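Long-range contacts in aldehyde dehydrogenase family protein (PDB 5IUV), which probably oxidises indole-3-acetaldehyde to the auxin indole-3-acetic acid with NAD+ as cofactor, and contributes to the virulence of Pseudomonas syringae: residues R126-S131 with D462-P466; R83-M87 with L182-N186; L138-V142 with L152-E156; N297-V301 with V341-V345. One frame throughout, in Å; residues are numbered along the deposited sequence.

Interaction 1 of 4, residues R126-S131 with D462-P466; sequences RALSWS and DMTAP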
loop_
_atom_site.group_PDB
_atom_site.type_symbol
_atom_site.label_atom_id
_atom_site.label_comp_id
_atom_site.label_asym_id
_atom_site.label_seq_id
_atom_site.Cartn_x
_atom_site.Cartn_y
_atom_site.Cartn_z
ATOM N N ARG A 126 1.966 -6.778 24.103
ATOM C CA ARG A 126 1.738 -7.079 22.701
ATOM C C ARG A 126 1.592 -5.805 21.867
ATOM O O ARG A 126 2.044 -5.753 20.728
ATOM C CB ARG A 126 0.493 -7.965 22.574
ATOM C CG ARG A 126 0.199 -8.498 21.193
ATOM C CD ARG A 126 -1.061 -9.376 21.214
ATOM N NE ARG A 126 -0.990 -10.416 22.241
ATOM C CZ ARG A 126 -1.845 -10.534 23.255
ATOM N NH1 ARG A 126 -2.854 -9.682 23.380
ATOM N NH2 ARG A 126 -1.698 -11.512 24.141
ATOM N N ALA A 127 0.969 -4.774 22.428
ATOM C CA ALA A 127 0.838 -3.520 21.698
ATOM C C ALA A 127 2.202 -2.869 21.507
ATOM O O ALA A 127 2.465 -2.287 20.461
ATOM C CB ALA A 127 -0.120 -2.561 22.419
ATOM N N LEU A 128 3.066 -2.969 22.516
ATOM C CA LEU A 128 4.405 -2.389 22.434
ATOM C C LEU A 128 5.292 -3.136 21.441
ATOM O O LEU A 128 5.974 -2.523 20.622
ATOM C CB LEU A 128 5.081 -2.371 23.819
ATOM C CG LEU A 128 4.435 -1.530 24.927
ATOM C CD1 LEU A 128 5.290 -1.510 26.199
ATOM C CD2 LEU A 128 4.181 -0.112 24.439
ATOM N N SER A 129 5.298 -4.463 21.517
ATOM C CA SER A 129 6.181 -5.244 20.657
ATOM C C SER A 129 5.679 -5.291 19.217
ATOM O O SER A 129 6.475 -5.247 18.288
ATOM C CB SER A 129 6.357 -6.671 21.202
ATOM O OG SER A 129 5.121 -7.337 21.369
ATOM N N TRP A 130 4.370 -5.399 19.027
ATOM C CA TRP A 130 3.823 -5.442 17.668
ATOM C C TRP A 130 4.121 -4.118 16.974
ATOM O O TRP A 130 4.570 -4.096 15.832
ATOM C CB TRP A 130 2.315 -5.725 17.687
ATOM C CG TRP A 130 1.680 -6.026 16.345
ATOM C CD1 TRP A 130 1.433 -7.264 15.812
ATOM C CD2 TRP A 130 1.182 -5.077 15.393
ATOM N NE1 TRP A 130 0.821 -7.140 14.587
ATOM C CE2 TRP A 130 0.658 -5.809 14.306
ATOM C CE3 TRP A 130 1.135 -3.677 15.352
ATOM C CZ2 TRP A 130 0.091 -5.187 13.186
ATOM C CZ3 TRP A 130 0.575 -3.063 14.243
ATOM C CH2 TRP A 130 0.064 -3.819 13.172
ATOM N N SER A 131 3.881 -3.017 17.675
ATOM C CA SER A 131 4.187 -1.699 17.133
ATOM C C SER A 131 5.672 -1.583 16.804
ATOM O O SER A 131 6.043 -1.075 15.749
ATOM C CB SER A 131 3.780 -0.595 18.116
ATOM O OG SER A 131 2.375 -0.563 18.296
ATOM N N ASP A 462 -7.371 -8.404 16.757
ATOM C CA ASP A 462 -6.124 -8.442 17.510
ATOM C C ASP A 462 -5.348 -7.183 17.138
ATOM O O ASP A 462 -5.962 -6.185 16.755
ATOM C CB ASP A 462 -5.339 -9.723 17.214
ATOM C CG ASP A 462 -5.189 -9.994 15.719
ATOM O OD1 ASP A 462 -5.201 -9.031 14.931
ATOM O OD2 ASP A 462 -5.039 -11.175 15.331
ATOM N N MET A 463 -4.019 -7.211 17.213
ATOM C CA MET A 463 -3.257 -5.998 16.910
ATOM C C MET A 463 -3.349 -5.572 15.441
ATOM O O MET A 463 -2.961 -4.455 15.098
ATOM C CB MET A 463 -1.789 -6.162 17.303
ATOM C CG MET A 463 -1.512 -5.912 18.789
ATOM S SD MET A 463 -2.036 -4.278 19.375
ATOM C CE MET A 463 -1.009 -3.183 18.400
ATOM N N THR A 464 -3.860 -6.439 14.573
ATOM C CA THR A 464 -3.941 -6.097 13.151
ATOM C C THR A 464 -5.209 -5.316 12.827
ATOM O O THR A 464 -5.369 -4.833 11.709
ATOM C CB THR A 464 -3.905 -7.356 12.234
ATOM O OG1 THR A 464 -5.108 -8.113 12.405
ATOM C CG2 THR A 464 -2.691 -8.225 12.532
ATOM N N ALA A 465 -6.101 -5.194 13.807
ATOM C CA ALA A 465 -7.415 -4.591 13.590
ATOM C C ALA A 465 -7.530 -3.200 14.199
ATOM O O ALA A 465 -7.522 -3.068 15.419
ATOM C CB ALA A 465 -8.508 -5.483 14.168
ATOM N N PRO A 466 -7.672 -2.167 13.347
ATOM C CA PRO A 466 -7.883 -0.793 13.819
ATOM C C PRO A 466 -9.113 -0.736 14.702
ATOM O O PRO A 466 -10.094 -1.415 14.419
ATOM C CB PRO A 466 -8.113 0.014 12.531
ATOM C CG PRO A 466 -7.676 -0.854 11.427
ATOM C CD PRO A 466 -7.735 -2.270 11.878
#
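A type I beta turn from Asp462 to Ala465, packed against helix 113-134, illustrates how a loop can be held to a helix by apolar contact alone: no hydrogen bond crosses between the segments. Polar bonds act instead within each partner. In the helix, Ser131 OG bonds Ala127 O at 2.8 Å. In the turn, Asp462 OD1 accepts from Thr464 N at 2.9 Å, making an Asx turn, and from Thr464 OG1 at 2.7 Å, while Ala465 N bonds Asp462 O at 3.1 Å. The turn thereby presents Met463 to the helix. Met463 SD lies 3.8 Å from Ala127 CA and Met463 CG 3.9 Å from Arg126 CG, so with Trp130 the side chain contacts one helical turn. Trp176 of helix 170-183 also packs on Ala127, and Lys137 of a neighbouring subunit makes a cation-pi contact with Trp130, which places the indole at a subunit interface. Aromatic contact completes the joint as a CH-pi interaction, with Met463 CB 3.6 Å from the centroid of the Trp130 five-membered ring and only 8° off its normal.

Interaction 2 of 4, residues R83-M87 with L182-N186; sequences RKATM and LSTGN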
loop_
_atom_site.group_PDB
_atom_site.type_symbol
_atom_site.label_atom_id
_atom_site.label_comp_id
_atom_site.label_asym_id
_atom_site.label_seq_id
_atom_site.Cartn_x
_atom_site.Cartn_y
_atom_site.Cartn_z
ATOM N N ARG A 83 15.128 1.334 17.226
ATOM C CA ARG A 83 13.890 1.654 17.941
ATOM C C ARG A 83 13.032 0.403 18.107
ATOM O O ARG A 83 12.440 0.183 19.156
ATOM C CB ARG A 83 13.089 2.745 17.220
ATOM C CG ARG A 83 13.822 4.070 17.149
ATOM C CD ARG A 83 12.887 5.263 17.111
ATOM N NE ARG A 83 11.861 5.186 16.070
ATOM C CZ ARG A 83 12.076 5.398 14.778
ATOM N NH1 ARG A 83 13.296 5.662 14.332
ATOM N NH2 ARG A 83 11.067 5.320 13.923
ATOM N N LYS A 84 12.964 -0.403 17.056
ATOM C CA LYS A 84 12.278 -1.684 17.100
ATOM C C LYS A 84 12.810 -2.560 18.238
ATOM O O LYS A 84 12.036 -3.072 19.047
ATOM C CB LYS A 84 12.430 -2.417 15.761
ATOM C CG LYS A 84 11.965 -3.869 15.792
ATOM C CD LYS A 84 12.032 -4.546 14.403
ATOM C CE LYS A 84 13.478 -4.706 13.936
ATOM N NZ LYS A 84 13.593 -5.481 12.655
ATOM N N ALA A 85 14.129 -2.731 18.292
ATOM C CA ALA A 85 14.758 -3.570 19.316
ATOM C C ALA A 85 14.439 -3.081 20.728
ATOM O O ALA A 85 14.179 -3.876 21.628
ATOM C CB ALA A 85 16.278 -3.624 19.105
ATOM N N THR A 86 14.459 -1.768 20.910
ATOM C CA THR A 86 14.169 -1.176 22.210
ATOM C C THR A 86 12.707 -1.387 22.601
ATOM O O THR A 86 12.415 -1.725 23.747
ATOM C CB THR A 86 14.497 0.327 22.214
ATOM O OG1 THR A 86 15.891 0.499 21.943
ATOM C CG2 THR A 86 14.174 0.966 23.561
ATOM N N MET A 87 11.793 -1.209 21.647
ATOM C CA MET A 87 10.365 -1.396 21.928
ATOM C C MET A 87 10.051 -2.842 22.302
ATOM O O MET A 87 9.221 -3.108 23.176
ATOM C CB MET A 87 9.507 -0.961 20.728
ATOM C CG MET A 87 9.497 0.554 20.470
ATOM S SD MET A 87 8.949 1.535 21.888
ATOM C CE MET A 87 7.234 1.027 22.045
ATOM N N LEU A 182 5.702 6.036 20.599
ATOM C CA LEU A 182 7.141 5.922 20.805
ATOM C C LEU A 182 7.826 5.322 19.578
ATOM O O LEU A 182 8.920 5.752 19.204
ATOM C CB LEU A 182 7.449 5.076 22.046
ATOM C CG LEU A 182 7.034 5.672 23.387
ATOM C CD1 LEU A 182 7.159 4.632 24.502
ATOM C CD2 LEU A 182 7.881 6.923 23.707
ATOM N N SER A 183 7.175 4.344 18.946
ATOM C CA SER A 183 7.756 3.675 17.778
ATOM C C SER A 183 8.049 4.646 16.638
ATOM O O SER A 183 9.048 4.489 15.929
ATOM C CB SER A 183 6.840 2.559 17.267
ATOM O OG SER A 183 6.860 1.442 18.142
ATOM N N THR A 184 7.190 5.646 16.468
ATOM C CA THR A 184 7.385 6.642 15.416
ATOM C C THR A 184 8.424 7.698 15.794
ATOM O O THR A 184 8.793 8.535 14.969
ATOM C CB THR A 184 6.064 7.353 15.057
ATOM O OG1 THR A 184 5.383 7.748 16.253
ATOM C CG2 THR A 184 5.162 6.424 14.250
ATOM N N GLY A 185 8.884 7.670 17.041
ATOM C CA GLY A 185 9.970 8.538 17.465
ATOM C C GLY A 185 9.591 9.752 18.308
ATOM O O GLY A 185 10.444 10.579 18.624
ATOM N N ASN A 186 8.322 9.875 18.674
ATOM C CA ASN A 186 7.897 11.010 19.495
ATOM C C ASN A 186 8.346 10.922 20.951
ATOM O O ASN A 186 8.659 9.839 21.451
ATOM C CB ASN A 186 6.374 11.146 19.463
ATOM C CG ASN A 186 5.848 11.397 18.075
ATOM O OD1 ASN A 186 5.890 12.518 17.582
ATOM N ND2 ASN A 186 5.347 10.352 17.436
#
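The carbonyl groups at the C-terminal end of a helix lack the next turn's amides as partners, and here a neighbouring helix supplies a donor. Arg83, on helix 80-96, reaches the end of helix 170-183 and gives two hydrogen bonds to one acceptor: NE to Ser183 O at 2.9 Å and NH2 to Ser183 O at 3.0 Å. The oxygen lies at the edge of the guanidinium, near its plane, which lets both nitrogens point at it. The third nitrogen, NH1, is engaged by Leu78 O, so each nitrogen of the group has an acceptor. Leu182 O is satisfied separately, by Gly185 N at 2.9 Å and by the indole nitrogen of Trp75. Gly185 closes the helix in a Schellman motif; its positive phi of 104° would jam a side chain against the preceding carbonyl. The hydroxyls bond back to carbonyls of the preceding turn, Ser183 OG to Gly179 O and Thr184 OG1 to Pro180 O. Beside this polar end, Met87 SD packs apolarly 3.8 Å from Leu182 CB, and Met87 CG makes a van der Waals contact with Ser183 OG at 3.6 Å. Helix 113-134 joins the two helices, Leu128 touching Met87 and Ser131 touching Ser183, while beyond the cap Asn186 leads into strand 187-191 and packs against strand 149-164.

Interaction 3 of 4, residues L138-V142 with L152-E156; sequences LYDEV and LVTRE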
loop_
_atom_site.group_PDB
_atom_site.type_symbol
_atom_site.label_atom_id
_atom_site.label_comp_id
_atom_site.label_asym_id
_atom_site.label_seq_id
_atom_site.Cartn_x
_atom_site.Cartn_y
_atom_site.Cartn_z
ATOM N N LEU A 138 7.214 -0.499 7.536
ATOM C CA LEU A 138 6.442 0.588 6.940
ATOM C C LEU A 138 7.243 1.300 5.855
ATOM O O LEU A 138 8.414 1.604 6.048
ATOM C CB LEU A 138 6.015 1.595 8.009
ATOM C CG LEU A 138 5.020 1.070 9.039
ATOM C CD1 LEU A 138 4.929 2.029 10.216
ATOM C CD2 LEU A 138 3.663 0.886 8.373
ATOM N N TYR A 139 6.604 1.560 4.719
ATOM C CA TYR A 139 7.239 2.299 3.635
ATOM C C TYR A 139 6.457 3.573 3.346
ATOM O O TYR A 139 5.228 3.573 3.380
ATOM C CB TYR A 139 7.335 1.435 2.368
ATOM C CG TYR A 139 8.322 0.286 2.477
ATOM C CD1 TYR A 139 7.995 -0.873 3.174
ATOM C CD2 TYR A 139 9.576 0.361 1.881
ATOM C CE1 TYR A 139 8.890 -1.919 3.284
ATOM C CE2 TYR A 139 10.480 -0.685 1.978
ATOM C CZ TYR A 139 10.125 -1.827 2.679
ATOM O OH TYR A 139 11.013 -2.879 2.791
ATOM N N ASP A 140 7.169 4.659 3.071
ATOM C CA ASP A 140 6.516 5.880 2.617
ATOM C C ASP A 140 6.444 5.869 1.087
ATOM O O ASP A 140 6.546 4.800 0.484
ATOM C CB ASP A 140 7.238 7.111 3.171
ATOM C CG ASP A 140 6.979 7.308 4.669
ATOM O OD1 ASP A 140 5.945 6.805 5.162
ATOM O OD2 ASP A 140 7.804 7.956 5.354
ATOM N N GLU A 141 6.237 7.022 0.455
ATOM C CA GLU A 141 5.840 7.010 -0.957
ATOM C C GLU A 141 6.691 7.855 -1.900
ATOM O O GLU A 141 7.271 8.863 -1.505
ATOM C CB GLU A 141 4.378 7.464 -1.087
ATOM C CG GLU A 141 3.380 6.511 -0.465
ATOM C CD GLU A 141 2.026 7.153 -0.263
ATOM O OE1 GLU A 141 1.983 8.333 0.151
ATOM O OE2 GLU A 141 1.005 6.487 -0.524
ATOM N N VAL A 142 6.733 7.417 -3.157
ATOM C CA VAL A 142 7.354 8.145 -4.257
ATOM C C VAL A 142 6.302 8.326 -5.341
ATOM O O VAL A 142 5.809 7.344 -5.907
ATOM C CB VAL A 142 8.574 7.402 -4.860
ATOM C CG1 VAL A 142 9.244 8.266 -5.933
ATOM C CG2 VAL A 142 9.568 7.014 -3.782
ATOM N N LEU A 152 8.738 13.069 -3.182
ATOM C CA LEU A 152 8.724 12.194 -2.011
ATOM C C LEU A 152 7.574 12.546 -1.097
ATOM O O LEU A 152 7.335 13.717 -0.817
ATOM C CB LEU A 152 10.034 12.295 -1.239
ATOM C CG LEU A 152 11.295 12.040 -2.060
ATOM C CD1 LEU A 152 12.514 12.121 -1.167
ATOM C CD2 LEU A 152 11.204 10.676 -2.760
ATOM N N VAL A 153 6.862 11.531 -0.629
ATOM C CA VAL A 153 5.796 11.741 0.340
ATOM C C VAL A 153 6.128 10.913 1.565
ATOM O O VAL A 153 5.970 9.693 1.549
ATOM C CB VAL A 153 4.414 11.342 -0.228
ATOM C CG1 VAL A 153 3.323 11.561 0.819
ATOM C CG2 VAL A 153 4.119 12.128 -1.492
ATOM N N THR A 154 6.619 11.570 2.613
ATOM C CA THR A 154 7.154 10.861 3.767
ATOM C C THR A 154 6.431 11.248 5.049
ATOM O O THR A 154 5.685 12.229 5.080
ATOM C CB THR A 154 8.662 11.136 3.944
ATOM O OG1 THR A 154 8.871 12.535 4.153
ATOM C CG2 THR A 154 9.435 10.695 2.704
ATOM N N ARG A 155 6.668 10.472 6.101
ATOM C CA ARG A 155 6.065 10.720 7.402
ATOM C C ARG A 155 7.131 10.990 8.451
ATOM O O ARG A 155 8.160 10.319 8.483
ATOM C CB ARG A 155 5.206 9.531 7.832
ATOM C CG ARG A 155 4.004 9.311 6.939
ATOM C CD ARG A 155 3.164 8.156 7.429
ATOM N NE ARG A 155 1.829 8.188 6.844
ATOM C CZ ARG A 155 0.840 8.963 7.281
ATOM N NH1 ARG A 155 1.030 9.784 8.314
ATOM N NH2 ARG A 155 -0.340 8.916 6.680
ATOM N N GLU A 156 6.879 11.975 9.303
ATOM C CA GLU A 156 7.808 12.345 10.359
ATOM C C GLU A 156 7.053 12.447 11.671
ATOM O O GLU A 156 5.881 12.805 11.674
ATOM C CB GLU A 156 8.487 13.676 10.032
ATOM C CG GLU A 156 9.234 13.675 8.703
ATOM C CD GLU A 156 9.738 15.050 8.320
ATOM O OE1 GLU A 156 9.351 16.029 8.993
ATOM O OE2 GLU A 156 10.527 15.144 7.357
HETATM O O HOH W 1 8.969 7.176 7.690
HETATM O O HOH W 2 2.718 6.509 4.166
HETATM O O HOH W 3 3.684 8.309 2.314
#
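Asp140, Val153 and Glu141 contribute most of the surface buried in this antiparallel beta hairpin; the axes of 140-142 and 152-156 approach to 4.8 Å, with 172° between their N-to-C directions. Glu141 and Val153 form a hydrogen-bonded pair, Glu141 N to Val153 O at 2.9 Å and Val153 N to Glu141 O at 2.8 Å. Their side chains share a face, where Glu141 OE1 comes 3.6 Å from Val153 CG1; a water bonds both Glu141 OE1 and Val153 O at 2.8 Å each, and His482 of a neighbouring subunit also bonds Glu141 OE1. Asp140 extends the pairing with its side chain: Asp140 OD2, rather than a main-chain carbonyl of 138-142, accepts from Arg155 N at 2.9 Å. Val142 and Leu152, a non-hydrogen-bonded pair, meet more loosely, CG2 of Val142 lying 4.1 Å from CD2 of Leu152. On its other edge strand 149-164 pairs with strand 488-496, whereas Asp140 and Val142 join an antiparallel ladder with a further subunit, carrying the sheet across the interface between chains in the tetramer.

Interaction 4 of 4, residues N297-V301 with V341-V345; sequences NQGEV and VGALV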
loop_
_atom_site.group_PDB
_atom_site.type_symbol
_atom_site.label_atom_id
_atom_site.label_comp_id
_atom_site.label_asym_id
_atom_site.label_seq_id
_atom_site.Cartn_x
_atom_site.Cartn_y
_atom_site.Cartn_z
ATOM N N ASN A 297 -14.848 -7.704 32.803
ATOM C CA ASN A 297 -14.334 -6.486 33.430
ATOM C C ASN A 297 -15.441 -5.610 34.006
ATOM O O ASN A 297 -15.415 -4.389 33.845
ATOM C CB ASN A 297 -13.505 -5.663 32.438
ATOM C CG ASN A 297 -12.534 -4.724 33.139
ATOM O OD1 ASN A 297 -11.887 -5.110 34.117
ATOM N ND2 ASN A 297 -12.444 -3.484 32.665
ATOM N N GLN A 298 -16.412 -6.245 34.659
ATOM C CA GLN A 298 -17.478 -5.546 35.381
ATOM C C GLN A 298 -18.321 -4.648 34.475
ATOM O O GLN A 298 -18.978 -3.723 34.952
ATOM C CB GLN A 298 -16.889 -4.713 36.531
ATOM C CG GLN A 298 -16.093 -5.521 37.563
ATOM C CD GLN A 298 -14.693 -5.899 37.080
ATOM O OE1 GLN A 298 -14.302 -7.066 37.131
ATOM N NE2 GLN A 298 -13.939 -4.908 36.606
ATOM N N GLY A 299 -18.297 -4.917 33.173
ATOM C CA GLY A 299 -19.031 -4.101 32.221
ATOM C C GLY A 299 -18.362 -2.761 31.982
ATOM O O GLY A 299 -18.911 -1.885 31.308
ATOM N N GLU A 300 -17.164 -2.604 32.539
ATOM C CA GLU A 300 -16.409 -1.368 32.404
ATOM C C GLU A 300 -15.549 -1.467 31.159
ATOM O O GLU A 300 -14.319 -1.458 31.223
ATOM C CB GLU A 300 -15.565 -1.111 33.658
ATOM C CG GLU A 300 -16.414 -1.032 34.926
ATOM C CD GLU A 300 -15.595 -1.074 36.206
ATOM O OE1 GLU A 300 -14.605 -1.839 36.259
ATOM O OE2 GLU A 300 -15.952 -0.349 37.162
ATOM N N VAL A 301 -16.227 -1.597 30.024
ATOM C CA VAL A 301 -15.590 -1.788 28.733
ATOM C C VAL A 301 -16.285 -0.877 27.731
ATOM O O VAL A 301 -17.517 -0.844 27.663
ATOM C CB VAL A 301 -15.670 -3.265 28.267
ATOM C CG1 VAL A 301 -14.986 -3.452 26.917
ATOM C CG2 VAL A 301 -15.063 -4.200 29.316
ATOM N N VAL A 341 -15.436 -11.910 38.003
ATOM C CA VAL A 341 -15.991 -10.554 38.039
ATOM C C VAL A 341 -15.464 -9.845 39.280
ATOM O O VAL A 341 -15.615 -10.347 40.391
ATOM C CB VAL A 341 -17.538 -10.548 38.073
ATOM C CG1 VAL A 341 -18.062 -9.124 38.219
ATOM C CG2 VAL A 341 -18.115 -11.211 36.831
ATOM N N GLY A 342 -14.852 -8.679 39.104
ATOM C CA GLY A 342 -14.213 -8.011 40.224
ATOM C C GLY A 342 -15.032 -6.891 40.832
ATOM O O GLY A 342 -16.259 -6.870 40.725
ATOM N N ALA A 343 -14.342 -5.957 41.477
ATOM C CA ALA A 343 -14.988 -4.781 42.049
ATOM C C ALA A 343 -15.140 -3.693 40.993
ATOM O O ALA A 343 -14.391 -3.665 40.018
ATOM C CB ALA A 343 -14.186 -4.260 43.236
ATOM N N LEU A 344 -16.118 -2.812 41.178
ATOM C CA LEU A 344 -16.180 -1.583 40.388
ATOM C C LEU A 344 -15.124 -0.625 40.929
ATOM O O LEU A 344 -14.756 -0.705 42.097
ATOM C CB LEU A 344 -17.566 -0.943 40.447
ATOM C CG LEU A 344 -18.717 -1.757 39.859
ATOM C CD1 LEU A 344 -20.030 -1.026 40.078
ATOM C CD2 LEU A 344 -18.489 -2.001 38.386
ATOM N N VAL A 345 -14.659 0.292 40.089
ATOM C CA VAL A 345 -13.440 1.041 40.388
ATOM C C VAL A 345 -13.518 1.876 41.675
ATOM O O VAL A 345 -12.510 2.026 42.370
ATOM C CB VAL A 345 -13.056 1.955 39.203
ATOM C CG1 VAL A 345 -14.044 3.116 39.056
ATOM C CG2 VAL A 345 -11.619 2.459 39.356
HETATM O O HOH W 4 -13.346 -2.061 38.420
#
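Gln298 lays its side chain along the backbone of Val341-Ala343, its CG 3.5 Å from Ala343 O, and so shows how one amide can tie together two irregular loops. Gln298 OE1 accepts from Gly342 N at a short 2.6 Å, and Gln298 NE2 donates to Glu300 OE1 at 3.2 Å. An ideal beta carbon on Gly342 would lie a tight 3.0 Å from Gln298 OE1, a position that suits glycine. Farther along, Glu300 makes the second direct link: Val345 N donates to Glu300 OE2 at 3.3 Å, while a water at 2.5 Å from both Glu300 OE1 and Ala343 O bridges the gap between them. Leu344 packs against both side chains, its CD2 3.7 Å from Gln298 CB and 3.3 Å from Glu300 OE2. Within 297-301, Asn297 ND2 bonds Glu300 O at 3.1 Å, and Asn168 engages both of these atoms as well. Glu300, centre of an inverse gamma turn, also touches Gln349 and Trp167, which binds NAD+. The loop leads directly to Cys302, a binding residue for indole-3-acetate and, by the family signature, the probable nucleophile, consistent with the catalytic-cysteine loop of aldehyde dehydrogenases.

Interactions 1 to 3 gather on one side of the chain's centre and interaction 4 lies on the other, about 24, 32 and 42 Å from them respectively, centre to centre. Interactions 1 and 2 touch, Ser131 C lying 3.5 Å from Ser183 OG, and their segments alternate along the sequence; helices 80-96, 113-134 and 170-183 pack together. Interaction 3 falls between the segments of both; its strand 140-142 follows helix 113-134, and its strand 149-164 leads on to helix 170-183, linking that helix cluster to a sheet that continues into another subunit. Interaction 4 follows interactions 2 and 3, also between the segments of interaction 1. Other subunits reach interactions 1 to 3; none touches interaction 4, which adjoins the probable catalytic cysteine.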